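Rho GTPase-activating protein 5 (Homo sapiens, PDB 5U4V) probably stimulates GTP hydrolysis by Rho-family GTPases and carries pseudoGTPase domains with a G-domain fold. Local coordinates at residues P108-L113 against R164-S169. Sequence-based numbering, arbitrary orientation.
Sequences PFTLIL and RGVLES
Pro-108 and Val-166 bring the two backbones closest, their CA atoms 5.7 Å apart, where the chain is about to enter strand 109-114 and runs beside helix 156-173. The pairing illustrates how the P-loop-type G-domain fold, kept in this pseudoGTPase, packs its C-terminal helix against the central sheet. The CB of Pro-108 touches two residues about one turn apart on the helix, 4.1 Å from CB of Ser-169 and 4.2 Å from CG1 of Val-166, while the same proline also touches Val-170 and Asn-173 farther along the helix. The two methyls of Val-166 divide the work: with CG1 anti to the backbone N (chi1 173°) and turned to the proline, CG2 meets Thr-110, 3.3 Å from OG1 and 3.8 Å from CB. Val-166 also reaches Phe-72 on the adjoining strand 69-75. The hydroxyl of Thr-110 turns back on its own strand, donating to O of Phe-109 at 2.8 Å; OG1 comes in from the side of the C=O, at an angle of 99°, which gives this buried polar group a partner beside an apolar methyl. An alanine at Thr-110 has no OG1, and would probably leave CG2 of Val-166 less closely covered and O of Phe-109 without its hydroxyl donor. On the helix, Ser-169 likewise spends its hydroxyl locally: OG donates to O of Gly-165 at 3.1 Å from above the carbonyl plane, and that oxygen also accepts a hydrogen bond from N of Ser-169.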
ATOM      1  N   PRO A 108       3.805   8.379   3.091  1.00 49.52           N
ATOM      2  CA  PRO A 108       2.530   8.035   2.460  1.00 46.65           C
ATOM      3  C   PRO A 108       2.228   6.547   2.516  1.00 44.46           C
ATOM      4  O   PRO A 108       2.579   5.776   1.598  1.00 47.95           O
ATOM      5  CB  PRO A 108       2.721   8.465   1.000  1.00 47.04           C
ATOM      6  CG  PRO A 108       3.871   9.415   1.025  1.00 50.18           C
ATOM      7  CD  PRO A 108       4.773   8.913   2.123  1.00 51.45           C
ATOM      8  N   PHE A 109       1.572   6.148   3.586  1.00 41.43           N
ATOM      9  CA  PHE A 109       1.106   4.772   3.693  1.00 40.20           C
ATOM     10  C   PHE A 109      -0.275   4.665   3.007  1.00 37.01           C
ATOM     11  O   PHE A 109      -0.920   5.668   2.796  1.00 40.27           O
ATOM     12  CB  PHE A 109       0.992   4.345   5.171  1.00 39.68           C
ATOM     13  CG  PHE A 109       2.294   4.044   5.859  1.00 42.04           C
ATOM     14  CD1 PHE A 109       3.029   2.869   5.568  1.00 42.70           C
ATOM     15  CD2 PHE A 109       2.774   4.883   6.870  1.00 44.21           C
ATOM     16  CE1 PHE A 109       4.207   2.572   6.260  1.00 45.87           C
ATOM     17  CE2 PHE A 109       3.964   4.587   7.556  1.00 47.25           C
ATOM     18  CZ  PHE A 109       4.680   3.434   7.257  1.00 47.05           C
ATOM     19  N   THR A 110      -0.686   3.455   2.636  1.00 33.87           N
ATOM     20  CA  THR A 110      -2.070   3.122   2.309  1.00 31.11           C
ATOM     21  C   THR A 110      -2.241   1.654   2.637  1.00 31.52           C
ATOM     22  O   THR A 110      -1.377   0.813   2.266  1.00 32.75           O
ATOM     23  CB  THR A 110      -2.437   3.386   0.816  1.00 31.38           C
ATOM     24  OG1 THR A 110      -2.354   4.787   0.562  1.00 32.86           O
ATOM     25  CG2 THR A 110      -3.912   2.895   0.470  1.00 29.02           C
ATOM     26  N   LEU A 111      -3.309   1.351   3.360  1.00 31.96           N
ATOM     27  CA  LEU A 111      -3.568  -0.006   3.784  1.00 34.97           C
ATOM     28  C   LEU A 111      -4.510  -0.666   2.818  1.00 33.00           C
ATOM     29  O   LEU A 111      -5.591  -0.172   2.595  1.00 29.63           O
ATOM     30  CB  LEU A 111      -4.132  -0.071   5.225  1.00 39.46           C
ATOM     31  CG  LEU A 111      -3.212   0.455   6.331  1.00 45.45           C
ATOM     32  CD1 LEU A 111      -3.961   0.472   7.667  1.00 47.90           C
ATOM     33  CD2 LEU A 111      -1.917  -0.350   6.460  1.00 46.07           C
ATOM     34  N   ILE A 112      -4.123  -1.850   2.343  1.00 33.10           N
ATOM     35  CA  ILE A 112      -4.941  -2.568   1.431  1.00 33.95           C
ATOM     36  C   ILE A 112      -5.406  -3.879   1.973  1.00 36.40           C
ATOM     37  O   ILE A 112      -4.603  -4.755   2.170  1.00 37.15           O
ATOM     38  CB  ILE A 112      -4.267  -2.769   0.066  1.00 34.09           C
ATOM     39  CG1 ILE A 112      -4.051  -1.402  -0.603  1.00 33.55           C
ATOM     40  CG2 ILE A 112      -5.129  -3.634  -0.833  1.00 32.64           C
ATOM     41  CD1 ILE A 112      -3.027  -1.464  -1.710  1.00 34.00           C
ATOM     42  N   LEU A 113      -6.722  -4.034   2.156  1.00 37.01           N
ATOM     43  CA  LEU A 113      -7.244  -5.322   2.471  1.00 40.31           C
ATOM     44  C   LEU A 113      -7.657  -6.059   1.200  1.00 43.61           C
ATOM     45  O   LEU A 113      -8.588  -5.648   0.503  1.00 43.39           O
ATOM     46  CB  LEU A 113      -8.397  -5.203   3.462  1.00 43.33           C
ATOM     47  CG  LEU A 113      -9.237  -6.447   3.743  1.00 46.74           C
ATOM     48  CD1 LEU A 113      -8.440  -7.596   4.357  1.00 49.36           C
ATOM     49  CD2 LEU A 113     -10.388  -6.055   4.665  1.00 50.77           C
ATOM     50  N   ARG A 164      -4.331   6.151  -6.283  1.00 41.64           N
ATOM     51  CA  ARG A 164      -4.553   7.559  -6.155  1.00 43.71           C
ATOM     52  C   ARG A 164      -4.483   8.021  -4.713  1.00 42.65           C
ATOM     53  O   ARG A 164      -4.121   9.162  -4.436  1.00 43.83           O
ATOM     54  CB  ARG A 164      -5.803   7.994  -6.880  1.00 48.36           C
ATOM     55  CG  ARG A 164      -7.097   7.490  -6.315  1.00 51.56           C
ATOM     56  CD  ARG A 164      -8.247   8.188  -7.026  1.00 55.52           C
ATOM     57  NE  ARG A 164      -8.348   7.807  -8.418  1.00 55.64           N
ATOM     58  CZ  ARG A 164      -9.076   6.803  -8.879  1.00 59.27           C
ATOM     59  NH1 ARG A 164      -9.795   6.050  -8.069  1.00 57.28           N
ATOM     60  NH2 ARG A 164      -9.118   6.576 -10.193  1.00 66.82           N
ATOM     61  N   GLY A 165      -4.761   7.104  -3.787  1.00 39.92           N
ATOM     62  CA  GLY A 165      -4.494   7.351  -2.386  1.00 39.19           C
ATOM     63  C   GLY A 165      -3.043   7.815  -2.172  1.00 41.52           C
ATOM     64  O   GLY A 165      -2.811   8.967  -1.747  1.00 42.60           O
ATOM     65  N   VAL A 166      -2.081   6.942  -2.473  1.00 38.78           N
ATOM     66  CA  VAL A 166      -0.667   7.216  -2.229  1.00 40.93           C
ATOM     67  C   VAL A 166      -0.206   8.441  -2.998  1.00 44.34           C
ATOM     68  O   VAL A 166       0.448   9.291  -2.433  1.00 43.15           O
ATOM     69  CB  VAL A 166       0.255   6.027  -2.602  1.00 40.60           C
ATOM     70  CG1 VAL A 166       1.716   6.405  -2.485  1.00 43.93           C
ATOM     71  CG2 VAL A 166       0.012   4.886  -1.677  1.00 37.56           C
ATOM     72  N   LEU A 167      -0.581   8.518  -4.277  1.00 52.37           N
ATOM     73  CA  LEU A 167      -0.199   9.628  -5.135  1.00 50.86           C
ATOM     74  C   LEU A 167      -0.743  10.992  -4.731  1.00 52.69           C
ATOM     75  O   LEU A 167      -0.079  11.988  -4.938  1.00 53.45           O
ATOM     76  CB  LEU A 167      -0.582   9.336  -6.572  1.00 50.39           C
ATOM     77  CG  LEU A 167       0.269   8.286  -7.303  1.00 50.04           C
ATOM     78  CD1 LEU A 167      -0.509   7.710  -8.453  1.00 49.89           C
ATOM     79  CD2 LEU A 167       1.599   8.851  -7.803  1.00 50.00           C
ATOM     80  N   GLU A 168      -1.943  11.044  -4.166  1.00 55.55           N
ATOM     81  CA  GLU A 168      -2.490  12.309  -3.719  1.00 56.21           C
ATOM     82  C   GLU A 168      -1.846  12.735  -2.402  1.00 56.93           C
ATOM     83  O   GLU A 168      -1.760  13.937  -2.116  1.00 60.02           O
ATOM     84  CB  GLU A 168      -4.012  12.242  -3.586  1.00 58.48           C
ATOM     85  CG  GLU A 168      -4.746  12.141  -4.915  1.00 63.54           C
ATOM     86  CD  GLU A 168      -6.275  11.931  -4.781  1.00 69.18           C
ATOM     87  OE1 GLU A 168      -6.822  11.782  -3.629  1.00 65.11           O
ATOM     88  OE2 GLU A 168      -6.943  11.895  -5.865  1.00 69.41           O
ATOM     89  N   SER A 169      -1.406  11.752  -1.621  1.00 54.94           N
ATOM     90  CA  SER A 169      -0.691  12.011  -0.392  1.00 54.92           C
ATOM     91  C   SER A 169       0.716  12.526  -0.688  1.00 53.28           C
ATOM     92  O   SER A 169       1.145  13.521  -0.109  1.00 54.94           O
ATOM     93  CB  SER A 169      -0.588  10.747   0.462  1.00 53.46           C
ATOM     94  OG  SER A 169      -1.824  10.293   0.866  1.00 53.76           O
TER